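PDB 4ASM: beta-agarase D from Zobellia galactanivorans, which hydrolyses the beta-1,4-linkages of agarose at random with retention of anomeric configuration, here represented by its GH16 catalytic domain. Local coordinates for residues Ala120-Tyr131 against Phe315-Val325; Tyr263-Gly274 against Lys297-Tyr308. All coordinates share one frame; numbering follows the deposited sequence.

How the contacts relate
Contact 1 (A120-Y131 with F315-V325) has its centre about 10 Å from the centre of the chain and is largely buried, whereas contact 2 (Y263-G274 with K297-Y308) has its centre about 22 Å from it and is only partly buried. The first joins two antiparallel strands of the GH16 beta-sandwich through backbone hydrogen bonds, with a salt-bridge network where the strands part. In the second, two largely irregular segments, leaving a strand and a helix, meet through aromatic, proline and aliphatic side chains, with no clear direct hydrogen bond between them. Along the chain contact 2 is nested inside the loop that contact 1 closes, and the two touch where F315 CE2 packs on I303 CD1 at 3.8 Å.

Contact 1: residues Ala120-Tyr131 against Phe315-Val325; sequences AGCITNKTRVKY and FSKEMDIIINV
R128 sets off with CG anti to its carbonyl carbon (chi1 -68°) and runs extended to NE, while E318 carries CG between its backbone N and carbonyl carbon (chi1 68°), placing the guanidinium between two carboxylates. R128 NE donates to D320 OD1 at 2.9 Å on the syn side but 27° out of the carboxylate plane, though within the guanidinium plane. The second bridge, R128 NH1 to E318 OE2 at 3.3 Å, is looser, reaching its oxygen from above the carboxylate plane. Arginine suits this place because it can serve two acids, and H61 takes the other oxygen of D320. Toward A120 and V325, regular antiparallel pairing takes over: I123 and I323 exchange backbone hydrogen bonds, and N125 N donates to I321 O at 2.8 Å. Between this pairing and the V129-M319 bridge the register shifts by two, and a water donates to N125 O and T127 O and accepts from I321 N. Beta-branched side chains suit the extended backbone; V129 CG1 meets I321 CD1 at 3.8 Å. N324 ND2 is hydrogen-bonded to E326 OE2 of the same strand, E326 probably binding substrate. Strand 320-326 lies between strands 112-125 and 147-153, with I321 on L152 and N324 on W151.

Contact 2: residues Tyr263-Gly274 against Lys297-Tyr308; sequences YPAGVTSTGVNG and KSNISVIDPFNY
Apart from the end of strand 259-264 at Y263 and P264 and the last helical residue, K297, the two segments meet as irregular backbone, with type I turns at G271-G274 and D304-N307 coming together where the CA atoms of G271 and F306 are 4.5 Å apart. F306 fills the middle of this junction. G274 O sits 3.3 Å above the centre of one face of its ring, P305 CG lies over the opposite face toward the rim, and S269 O approaches the edge in plane, 3.2 Å from F306 CD1. Glycine suits position 274, since a CB there would clash with the ring. S269 O has no hydrogen-bonding partner despite its burial, whereas the hydroxyl of S269 accepts from G271 N in an ST turn. Beside the phenylalanine, V267 and I300 reach toward each other tip to tip, and V267 CG1 also touches F306 CE1 at 3.7 Å. P264 presents its rigid apolar ring to two aliphatic neighbours, CB to I300 CG2 and CG to V302 CG1, each at 3.7 Å. At the far end K297 CB lies over one face of the Y263 ring in a CH-pi contact, 3.9 Å from the centroid, and Y263 OH is hydrogen-bonded to N286 ND2. Replacing Y263 with an alanine would probably strip the K297 methylenes of their aromatic platform and leave the side-chain amide of N286 without its hydroxyl partner. Y308 OH donates to a water that in turn donates to V272 O and G274 O, tying the second loop to the first turn. Segment 297-308 leads out of helix 291-297, and segment 263-274 out of strand 259-264; P264 rests on Q283 of strand 282-288, while Y308 packs on V189 and I191 of strand 183-191 and on Y199 of strand 197-199.

Contact 1: residues Ala120-Tyr131 against Phe315-Val325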
loop_
_atom_site.group_PDB
_atom_site.type_symbol
_atom_site.label_atom_id
_atom_site.label_comp_id
_atom_site.label_asym_id
_atom_site.label_seq_id
_atom_site.Cartn_x
_atom_site.Cartn_y
_atom_site.Cartn_z
ATOM N N ALA A 120 -8.898 -11.673 -8.139
ATOM C CA ALA A 120 -7.538 -11.132 -7.984
ATOM C C ALA A 120 -6.738 -11.898 -6.941
ATOM O O ALA A 120 -7.289 -12.415 -6.000
ATOM C CB ALA A 120 -7.619 -9.658 -7.581
ATOM N N GLY A 121 -5.427 -11.889 -7.063
ATOM C CA GLY A 121 -4.614 -12.583 -6.070
ATOM C C GLY A 121 -4.302 -11.727 -4.843
ATOM O O GLY A 121 -4.336 -10.490 -4.894
ATOM N N CYS A 122 -3.965 -12.402 -3.751
ATOM C CA CYS A 122 -3.601 -11.754 -2.500
ATOM C C CYS A 122 -2.714 -12.720 -1.748
ATOM O O CYS A 122 -3.077 -13.896 -1.621
ATOM C CB CYS A 122 -4.858 -11.452 -1.674
ATOM S SG CYS A 122 -4.540 -10.485 -0.178
ATOM N N ILE A 123 -1.570 -12.242 -1.262
ATOM C CA ILE A 123 -0.672 -13.089 -0.486
ATOM C C ILE A 123 -0.272 -12.410 0.801
ATOM O O ILE A 123 -0.285 -11.178 0.898
ATOM C CB ILE A 123 0.600 -13.493 -1.289
ATOM C CG1 ILE A 123 1.532 -12.296 -1.475
ATOM C CG2 ILE A 123 0.205 -14.108 -2.626
ATOM C CD1 ILE A 123 2.840 -12.674 -2.192
ATOM N N THR A 124 0.151 -13.228 1.769
ATOM C CA THR A 124 0.661 -12.757 3.058
ATOM C C THR A 124 2.018 -13.425 3.338
ATOM O O THR A 124 2.168 -14.635 3.125
ATOM C CB THR A 124 -0.300 -13.191 4.165
ATOM O OG1 THR A 124 -1.604 -12.647 3.912
ATOM C CG2 THR A 124 0.168 -12.693 5.514
ATOM N N ASN A 125 2.991 -12.643 3.791
ATOM C CA ASN A 125 4.305 -13.143 4.196
ATOM C C ASN A 125 4.229 -13.806 5.563
ATOM O O ASN A 125 3.479 -13.355 6.446
ATOM C CB ASN A 125 5.319 -11.972 4.165
ATOM C CG ASN A 125 6.768 -12.420 4.132
ATOM O OD1 ASN A 125 7.521 -12.086 3.194
ATOM N ND2 ASN A 125 7.177 -13.122 5.141
ATOM N N LYS A 126 4.979 -14.901 5.734
ATOM C CA LYS A 126 4.903 -15.656 6.998
ATOM C C LYS A 126 5.723 -15.023 8.123
ATOM O O LYS A 126 5.643 -15.472 9.269
ATOM C CB LYS A 126 5.360 -17.091 6.764
ATOM C CG LYS A 126 4.463 -17.791 5.773
ATOM C CD LYS A 126 3.503 -18.707 6.457
ATOM C CE LYS A 126 4.024 -20.105 6.460
ATOM N NZ LYS A 126 3.067 -20.961 7.201
ATOM N N THR A 127 6.510 -14.000 7.790
ATOM C CA THR A 127 7.349 -13.313 8.756
ATOM C C THR A 127 6.837 -11.893 8.921
ATOM O O THR A 127 6.840 -11.123 7.946
ATOM C CB THR A 127 8.824 -13.294 8.314
ATOM O OG1 THR A 127 9.250 -14.644 8.075
ATOM C CG2 THR A 127 9.708 -12.646 9.406
ATOM N N ARG A 128 6.420 -11.553 10.139
ATOM C CA ARG A 128 5.888 -10.224 10.436
ATOM C C ARG A 128 6.991 -9.197 10.605
ATOM O O ARG A 128 8.151 -9.530 10.825
ATOM C CB ARG A 128 4.976 -10.282 11.666
ATOM C CG ARG A 128 3.706 -11.071 11.379
ATOM C CD ARG A 128 2.794 -11.159 12.587
ATOM N NE ARG A 128 1.574 -11.896 12.264
ATOM C CZ ARG A 128 0.940 -12.685 13.128
ATOM N NH1 ARG A 128 1.411 -12.810 14.365
ATOM N NH2 ARG A 128 -0.168 -13.320 12.777
ATOM N N VAL A 129 6.617 -7.929 10.475
ATOM C CA VAL A 129 7.573 -6.837 10.636
ATOM C C VAL A 129 7.099 -5.838 11.687
ATOM O O VAL A 129 5.889 -5.677 11.925
ATOM C CB VAL A 129 7.840 -6.124 9.289
ATOM C CG1 VAL A 129 8.325 -7.116 8.220
ATOM C CG2 VAL A 129 6.615 -5.366 8.771
ATOM N N LYS A 130 8.056 -5.157 12.308
ATOM C CA LYS A 130 7.746 -4.106 13.281
ATOM C C LYS A 130 8.895 -3.102 13.290
ATOM O O LYS A 130 10.053 -3.470 13.048
ATOM C CB LYS A 130 7.547 -4.705 14.692
ATOM C CG LYS A 130 6.828 -3.726 15.661
ATOM C CD LYS A 130 6.579 -4.368 17.026
ATOM C CE LYS A 130 5.821 -3.420 17.934
ATOM N NZ LYS A 130 5.405 -4.131 19.178
ATOM N N TYR A 131 8.585 -1.833 13.569
ATOM C CA TYR A 131 9.634 -0.829 13.657
ATOM C C TYR A 131 10.714 -1.303 14.650
ATOM O O TYR A 131 10.411 -1.996 15.638
ATOM C CB TYR A 131 9.062 0.535 14.081
ATOM C CG TYR A 131 8.619 0.563 15.521
ATOM C CD1 TYR A 131 9.525 0.891 16.542
ATOM C CD2 TYR A 131 7.304 0.245 15.864
ATOM C CE1 TYR A 131 9.132 0.873 17.865
ATOM C CE2 TYR A 131 6.897 0.241 17.207
ATOM C CZ TYR A 131 7.824 0.559 18.189
ATOM O OH TYR A 131 7.442 0.562 19.520
ATOM N N PHE A 315 1.764 3.997 15.933
ATOM C CA PHE A 315 1.821 2.594 15.586
ATOM C C PHE A 315 2.417 1.838 16.773
ATOM O O PHE A 315 3.295 2.341 17.490
ATOM C CB PHE A 315 2.668 2.407 14.331
ATOM C CG PHE A 315 2.129 3.124 13.120
ATOM C CD1 PHE A 315 0.941 2.701 12.511
ATOM C CD2 PHE A 315 2.806 4.218 12.584
ATOM C CE1 PHE A 315 0.438 3.357 11.391
ATOM C CE2 PHE A 315 2.308 4.897 11.451
ATOM C CZ PHE A 315 1.100 4.449 10.857
ATOM N N SER A 316 1.931 0.636 17.002
ATOM C CA SER A 316 2.390 -0.111 18.158
ATOM C C SER A 316 2.374 -1.611 17.933
ATOM O O SER A 316 2.756 -2.364 18.828
ATOM C CB SER A 316 1.527 0.239 19.376
ATOM O OG SER A 316 0.167 -0.088 19.172
ATOM N N LYS A 317 1.919 -2.051 16.758
ATOM C CA LYS A 317 1.708 -3.485 16.526
ATOM C C LYS A 317 2.514 -4.014 15.349
ATOM O O LYS A 317 2.619 -3.349 14.301
ATOM C CB LYS A 317 0.223 -3.769 16.306
ATOM C CG LYS A 317 -0.609 -3.528 17.581
ATOM C CD LYS A 317 -2.110 -3.486 17.311
ATOM C CE LYS A 317 -2.887 -3.344 18.622
ATOM N NZ LYS A 317 -4.351 -3.202 18.385
ATOM N N GLU A 318 3.083 -5.208 15.513
ATOM C CA GLU A 318 3.681 -5.919 14.381
ATOM C C GLU A 318 2.637 -6.126 13.274
ATOM O O GLU A 318 1.420 -6.223 13.523
ATOM C CB GLU A 318 4.317 -7.263 14.779
ATOM C CG GLU A 318 3.312 -8.307 15.221
ATOM C CD GLU A 318 3.924 -9.663 15.522
ATOM O OE1 GLU A 318 5.143 -9.837 15.326
ATOM O OE2 GLU A 318 3.138 -10.547 15.939
ATOM N N MET A 319 3.139 -6.215 12.048
ATOM C CA MET A 319 2.292 -6.241 10.863
ATOM C C MET A 319 2.653 -7.354 9.880
ATOM O O MET A 319 3.815 -7.744 9.770
ATOM C CB MET A 319 2.357 -4.888 10.150
ATOM C CG MET A 319 1.826 -3.752 11.013
ATOM S SD MET A 319 1.770 -2.223 10.065
ATOM C CE MET A 319 1.337 -1.110 11.415
ATOM N N ASP A 320 1.632 -7.892 9.213
ATOM C CA ASP A 320 1.819 -8.801 8.088
ATOM C C ASP A 320 2.127 -8.032 6.820
ATOM O O ASP A 320 1.492 -7.013 6.531
ATOM C CB ASP A 320 0.535 -9.595 7.839
ATOM C CG ASP A 320 0.136 -10.449 9.037
ATOM O OD1 ASP A 320 1.011 -11.181 9.548
ATOM O OD2 ASP A 320 -1.039 -10.392 9.444
ATOM N N ILE A 321 3.070 -8.552 6.034
ATOM C CA ILE A 321 3.323 -8.022 4.681
ATOM C C ILE A 321 2.331 -8.675 3.731
ATOM O O ILE A 321 2.255 -9.914 3.661
ATOM C CB ILE A 321 4.742 -8.329 4.168
ATOM C CG1 ILE A 321 5.806 -7.785 5.109
ATOM C CG2 ILE A 321 4.926 -7.740 2.757
ATOM C CD1 ILE A 321 7.191 -8.404 4.880
ATOM N N ILE A 322 1.574 -7.840 3.022
ATOM C CA ILE A 322 0.570 -8.297 2.067
ATOM C C ILE A 322 0.858 -7.687 0.697
ATOM O O ILE A 322 1.199 -6.501 0.572
ATOM C CB ILE A 322 -0.853 -7.892 2.527
ATOM C CG1 ILE A 322 -1.152 -8.529 3.912
ATOM C CG2 ILE A 322 -1.886 -8.292 1.481
ATOM C CD1 ILE A 322 -2.428 -8.073 4.574
ATOM N N ILE A 323 0.773 -8.514 -0.339
ATOM C CA ILE A 323 0.849 -8.003 -1.707
ATOM C C ILE A 323 -0.411 -8.447 -2.391
ATOM O O ILE A 323 -0.801 -9.616 -2.285
ATOM C CB ILE A 323 2.103 -8.517 -2.452
ATOM C CG1 ILE A 323 3.358 -8.091 -1.694
ATOM C CG2 ILE A 323 2.096 -7.969 -3.897
ATOM C CD1 ILE A 323 4.644 -8.653 -2.287
ATOM N N ASN A 324 -1.077 -7.533 -3.094
ATOM C CA ASN A 324 -2.314 -7.913 -3.772
ATOM C C ASN A 324 -2.702 -6.973 -4.901
ATOM O O ASN A 324 -2.030 -5.975 -5.148
ATOM C CB ASN A 324 -3.495 -8.098 -2.776
ATOM C CG ASN A 324 -4.099 -6.775 -2.281
ATOM O OD1 ASN A 324 -3.910 -5.727 -2.882
ATOM N ND2 ASN A 324 -4.864 -6.842 -1.201
ATOM N N VAL A 325 -3.802 -7.316 -5.559
ATOM C CA VAL A 325 -4.467 -6.438 -6.496
ATOM C C VAL A 325 -5.896 -6.245 -5.962
ATOM O O VAL A 325 -6.482 -7.178 -5.417
ATOM C CB VAL A 325 -4.457 -7.072 -7.907
ATOM C CG1 VAL A 325 -5.517 -6.447 -8.844
ATOM C CG2 VAL A 325 -3.025 -6.986 -8.483
HETATM O O HOH W 1 4.255 -10.839 7.189
HETATM O O HOH W 2 2.316 -13.468 8.893
HETATM O O HOH W 3 -1.710 -12.835 10.327
HETATM O O HOH W 4 3.687 -6.175 18.209
HETATM O O HOH W 5 4.350 -2.484 21.194
#

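Contact 2: residues Tyr263-Gly274 against Lys297-Tyr308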
loop_
_atom_site.group_PDB
_atom_site.type_symbol
_atom_site.label_atom_id
_atom_site.label_comp_id
_atom_site.label_asym_id
_atom_site.label_seq_id
_atom_site.Cartn_x
_atom_site.Cartn_y
_atom_site.Cartn_z
ATOM N N TYR A 263 1.631 20.673 7.405
ATOM C CA TYR A 263 0.981 20.093 8.582
ATOM C C TYR A 263 -0.528 20.414 8.494
ATOM O O TYR A 263 -0.939 21.319 7.755
ATOM C CB TYR A 263 1.617 20.630 9.882
ATOM C CG TYR A 263 1.400 22.110 10.049
ATOM C CD1 TYR A 263 2.274 23.032 9.453
ATOM C CD2 TYR A 263 0.300 22.593 10.748
ATOM C CE1 TYR A 263 2.044 24.393 9.552
ATOM C CE2 TYR A 263 0.066 23.952 10.860
ATOM C CZ TYR A 263 0.947 24.848 10.260
ATOM O OH TYR A 263 0.725 26.214 10.336
ATOM N N PRO A 264 -1.366 19.652 9.210
ATOM C CA PRO A 264 -2.817 19.855 9.135
ATOM C C PRO A 264 -3.278 21.237 9.597
ATOM O O PRO A 264 -2.874 21.712 10.677
ATOM C CB PRO A 264 -3.375 18.755 10.053
ATOM C CG PRO A 264 -2.280 17.708 10.101
ATOM C CD PRO A 264 -0.997 18.507 10.067
ATOM N N ALA A 265 -4.101 21.869 8.762
ATOM C CA ALA A 265 -4.661 23.189 9.071
ATOM C C ALA A 265 -5.832 23.094 10.045
ATOM O O ALA A 265 -6.093 24.028 10.799
ATOM C CB ALA A 265 -5.076 23.898 7.807
ATOM N N GLY A 266 -6.581 21.995 10.015
ATOM C CA GLY A 266 -7.710 21.879 10.916
ATOM C C GLY A 266 -8.482 20.589 10.820
ATOM O O GLY A 266 -8.510 19.924 9.767
ATOM N N VAL A 267 -9.099 20.240 11.946
ATOM C CA VAL A 267 -10.055 19.154 12.031
ATOM C C VAL A 267 -11.159 19.618 12.950
ATOM O O VAL A 267 -10.968 20.521 13.779
ATOM C CB VAL A 267 -9.447 17.841 12.588
ATOM C CG1 VAL A 267 -8.448 17.236 11.619
ATOM C CG2 VAL A 267 -8.833 18.042 13.998
ATOM N N THR A 268 -12.293 18.969 12.798
ATOM C CA THR A 268 -13.505 19.282 13.511
ATOM C C THR A 268 -13.403 18.822 14.986
ATOM O O THR A 268 -14.020 19.417 15.894
ATOM C CB THR A 268 -14.574 18.578 12.703
ATOM O OG1 THR A 268 -15.593 19.483 12.289
ATOM C CG2 THR A 268 -15.060 17.337 13.344
ATOM N N SER A 269 -12.607 17.776 15.222
ATOM C CA SER A 269 -12.313 17.245 16.554
ATOM C C SER A 269 -11.107 16.319 16.450
ATOM O O SER A 269 -10.872 15.726 15.394
ATOM C CB SER A 269 -13.504 16.457 17.113
ATOM O OG SER A 269 -13.140 15.785 18.309
ATOM N N THR A 270 -10.358 16.195 17.537
ATOM C CA THR A 270 -9.244 15.259 17.595
ATOM C C THR A 270 -9.676 13.943 18.280
ATOM O O THR A 270 -8.848 13.072 18.555
ATOM C CB THR A 270 -7.996 15.938 18.230
ATOM O OG1 THR A 270 -6.823 15.152 18.025
ATOM C CG2 THR A 270 -8.169 16.216 19.701
ATOM N N GLY A 271 -10.976 13.834 18.549
ATOM C CA GLY A 271 -11.587 12.590 19.065
ATOM C C GLY A 271 -12.251 11.790 17.959
ATOM O O GLY A 271 -12.184 12.159 16.778
ATOM N N VAL A 272 -12.927 10.698 18.319
ATOM C CA VAL A 272 -13.316 9.692 17.309
ATOM C C VAL A 272 -14.360 10.103 16.267
ATOM O O VAL A 272 -14.475 9.484 15.208
ATOM C CB VAL A 272 -13.704 8.331 17.948
ATOM C CG1 VAL A 272 -12.535 7.775 18.750
ATOM C CG2 VAL A 272 -14.966 8.479 18.798
ATOM N N ASN A 273 -15.118 11.153 16.552
ATOM C CA ASN A 273 -16.084 11.624 15.578
ATOM C C ASN A 273 -15.595 12.817 14.749
ATOM O O ASN A 273 -16.361 13.402 13.979
ATOM C CB ASN A 273 -17.440 11.900 16.241
ATOM C CG ASN A 273 -18.113 10.617 16.720
ATOM O OD1 ASN A 273 -18.264 9.649 15.956
ATOM N ND2 ASN A 273 -18.511 10.598 17.989
ATOM N N GLY A 274 -14.305 13.130 14.878
ATOM C CA GLY A 274 -13.694 14.218 14.108
ATOM C C GLY A 274 -13.672 14.002 12.597
ATOM O O GLY A 274 -13.617 12.861 12.110
ATOM N N LYS A 297 4.513 23.797 14.792
ATOM C CA LYS A 297 3.263 24.471 14.474
ATOM C C LYS A 297 2.039 23.584 14.620
ATOM O O LYS A 297 0.937 24.064 14.913
ATOM C CB LYS A 297 3.309 25.038 13.046
ATOM C CG LYS A 297 4.233 26.235 12.885
ATOM C CD LYS A 297 4.231 26.648 11.424
ATOM C CE LYS A 297 5.092 27.888 11.201
ATOM N NZ LYS A 297 4.482 29.075 11.859
ATOM N N SER A 298 2.223 22.292 14.391
ATOM C CA SER A 298 1.071 21.404 14.298
ATOM C C SER A 298 0.513 20.989 15.646
ATOM O O SER A 298 1.250 20.732 16.599
ATOM C CB SER A 298 1.438 20.154 13.505
ATOM O OG SER A 298 0.265 19.375 13.351
ATOM N N ASN A 299 -0.809 20.885 15.686
ATOM C CA ASN A 299 -1.517 20.369 16.845
ATOM C C ASN A 299 -2.438 19.218 16.481
ATOM O O ASN A 299 -3.360 18.887 17.230
ATOM C CB ASN A 299 -2.333 21.482 17.507
ATOM C CG ASN A 299 -1.461 22.501 18.211
ATOM O OD1 ASN A 299 -1.412 22.521 19.428
ATOM N ND2 ASN A 299 -0.758 23.340 17.443
ATOM N N ILE A 300 -2.174 18.587 15.340
ATOM C CA ILE A 300 -3.056 17.553 14.816
ATOM C C ILE A 300 -2.197 16.414 14.314
ATOM O O ILE A 300 -1.283 16.619 13.521
ATOM C CB ILE A 300 -3.916 18.091 13.649
ATOM C CG1 ILE A 300 -4.842 19.205 14.152
ATOM C CG2 ILE A 300 -4.711 16.952 12.974
ATOM C CD1 ILE A 300 -5.436 20.062 13.063
ATOM N N SER A 301 -2.485 15.197 14.762
ATOM C CA SER A 301 -1.718 14.042 14.309
ATOM C C SER A 301 -1.926 13.760 12.827
ATOM O O SER A 301 -3.031 13.909 12.310
ATOM C CB SER A 301 -2.123 12.810 15.118
ATOM O OG SER A 301 -1.441 11.653 14.660
ATOM N N VAL A 302 -0.844 13.362 12.159
ATOM C CA VAL A 302 -0.939 12.885 10.780
ATOM C C VAL A 302 -0.962 11.356 10.748
ATOM O O VAL A 302 -1.075 10.755 9.687
ATOM C CB VAL A 302 0.205 13.435 9.877
ATOM C CG1 VAL A 302 0.076 14.947 9.710
ATOM C CG2 VAL A 302 1.586 13.060 10.402
ATOM N N ILE A 303 -0.844 10.735 11.922
ATOM C CA ILE A 303 -0.965 9.276 12.060
ATOM C C ILE A 303 -2.410 8.885 12.381
ATOM O O ILE A 303 -3.023 8.111 11.655
ATOM C CB ILE A 303 -0.003 8.709 13.152
ATOM C CG1 ILE A 303 1.471 9.068 12.879
ATOM C CG2 ILE A 303 -0.183 7.176 13.314
ATOM C CD1 ILE A 303 2.026 8.659 11.528
ATOM N N ASP A 304 -2.951 9.466 13.458
ATOM C CA ASP A 304 -4.266 9.100 13.993
ATOM C C ASP A 304 -4.935 10.384 14.525
ATOM O O ASP A 304 -5.006 10.587 15.749
ATOM C CB ASP A 304 -4.055 8.076 15.117
ATOM C CG ASP A 304 -5.353 7.526 15.682
ATOM O OD1 ASP A 304 -6.398 7.716 15.042
ATOM O OD2 ASP A 304 -5.279 6.888 16.764
ATOM N N PRO A 305 -5.383 11.276 13.619
ATOM C CA PRO A 305 -5.905 12.583 14.057
ATOM C C PRO A 305 -7.137 12.470 14.931
ATOM O O PRO A 305 -7.397 13.386 15.720
ATOM C CB PRO A 305 -6.254 13.300 12.732
ATOM C CG PRO A 305 -6.368 12.209 11.700
ATOM C CD PRO A 305 -5.375 11.147 12.155
ATOM N N PHE A 306 -7.898 11.384 14.773
ATOM C CA PHE A 306 -9.179 11.196 15.485
ATOM C C PHE A 306 -9.134 10.165 16.626
ATOM O O PHE A 306 -10.183 9.779 17.143
ATOM C CB PHE A 306 -10.290 10.905 14.481
ATOM C CG PHE A 306 -10.290 11.841 13.316
ATOM C CD1 PHE A 306 -10.336 13.217 13.524
ATOM C CD2 PHE A 306 -10.208 11.368 12.015
ATOM C CE1 PHE A 306 -10.309 14.116 12.443
ATOM C CE2 PHE A 306 -10.187 12.262 10.925
ATOM C CZ PHE A 306 -10.261 13.636 11.144
ATOM N N ASN A 307 -7.931 9.742 17.000
ATOM C CA ASN A 307 -7.716 8.890 18.171
ATOM C C ASN A 307 -8.383 7.532 18.043
ATOM O O ASN A 307 -8.860 6.954 19.038
ATOM C CB ASN A 307 -8.189 9.602 19.447
ATOM C CG ASN A 307 -7.623 8.979 20.696
ATOM O OD1 ASN A 307 -6.494 8.496 20.706
ATOM N ND2 ASN A 307 -8.416 8.971 21.772
ATOM N N TYR A 308 -8.400 7.002 16.821
ATOM C CA TYR A 308 -9.032 5.698 16.569
ATOM C C TYR A 308 -8.348 4.576 17.357
ATOM O O TYR A 308 -9.001 3.594 17.755
ATOM C CB TYR A 308 -8.982 5.363 15.073
ATOM C CG TYR A 308 -9.903 6.178 14.196
ATOM C CD1 TYR A 308 -10.813 7.098 14.737
ATOM C CD2 TYR A 308 -9.845 6.051 12.802
ATOM C CE1 TYR A 308 -11.647 7.859 13.898
ATOM C CE2 TYR A 308 -10.645 6.782 11.979
ATOM C CZ TYR A 308 -11.558 7.698 12.515
ATOM O OH TYR A 308 -12.332 8.406 11.634
HETATM O O HOH W 6 1.440 28.975 12.023
HETATM O O HOH W 7 -4.843 14.726 16.397
HETATM O O HOH W 8 -13.914 10.302 12.753
#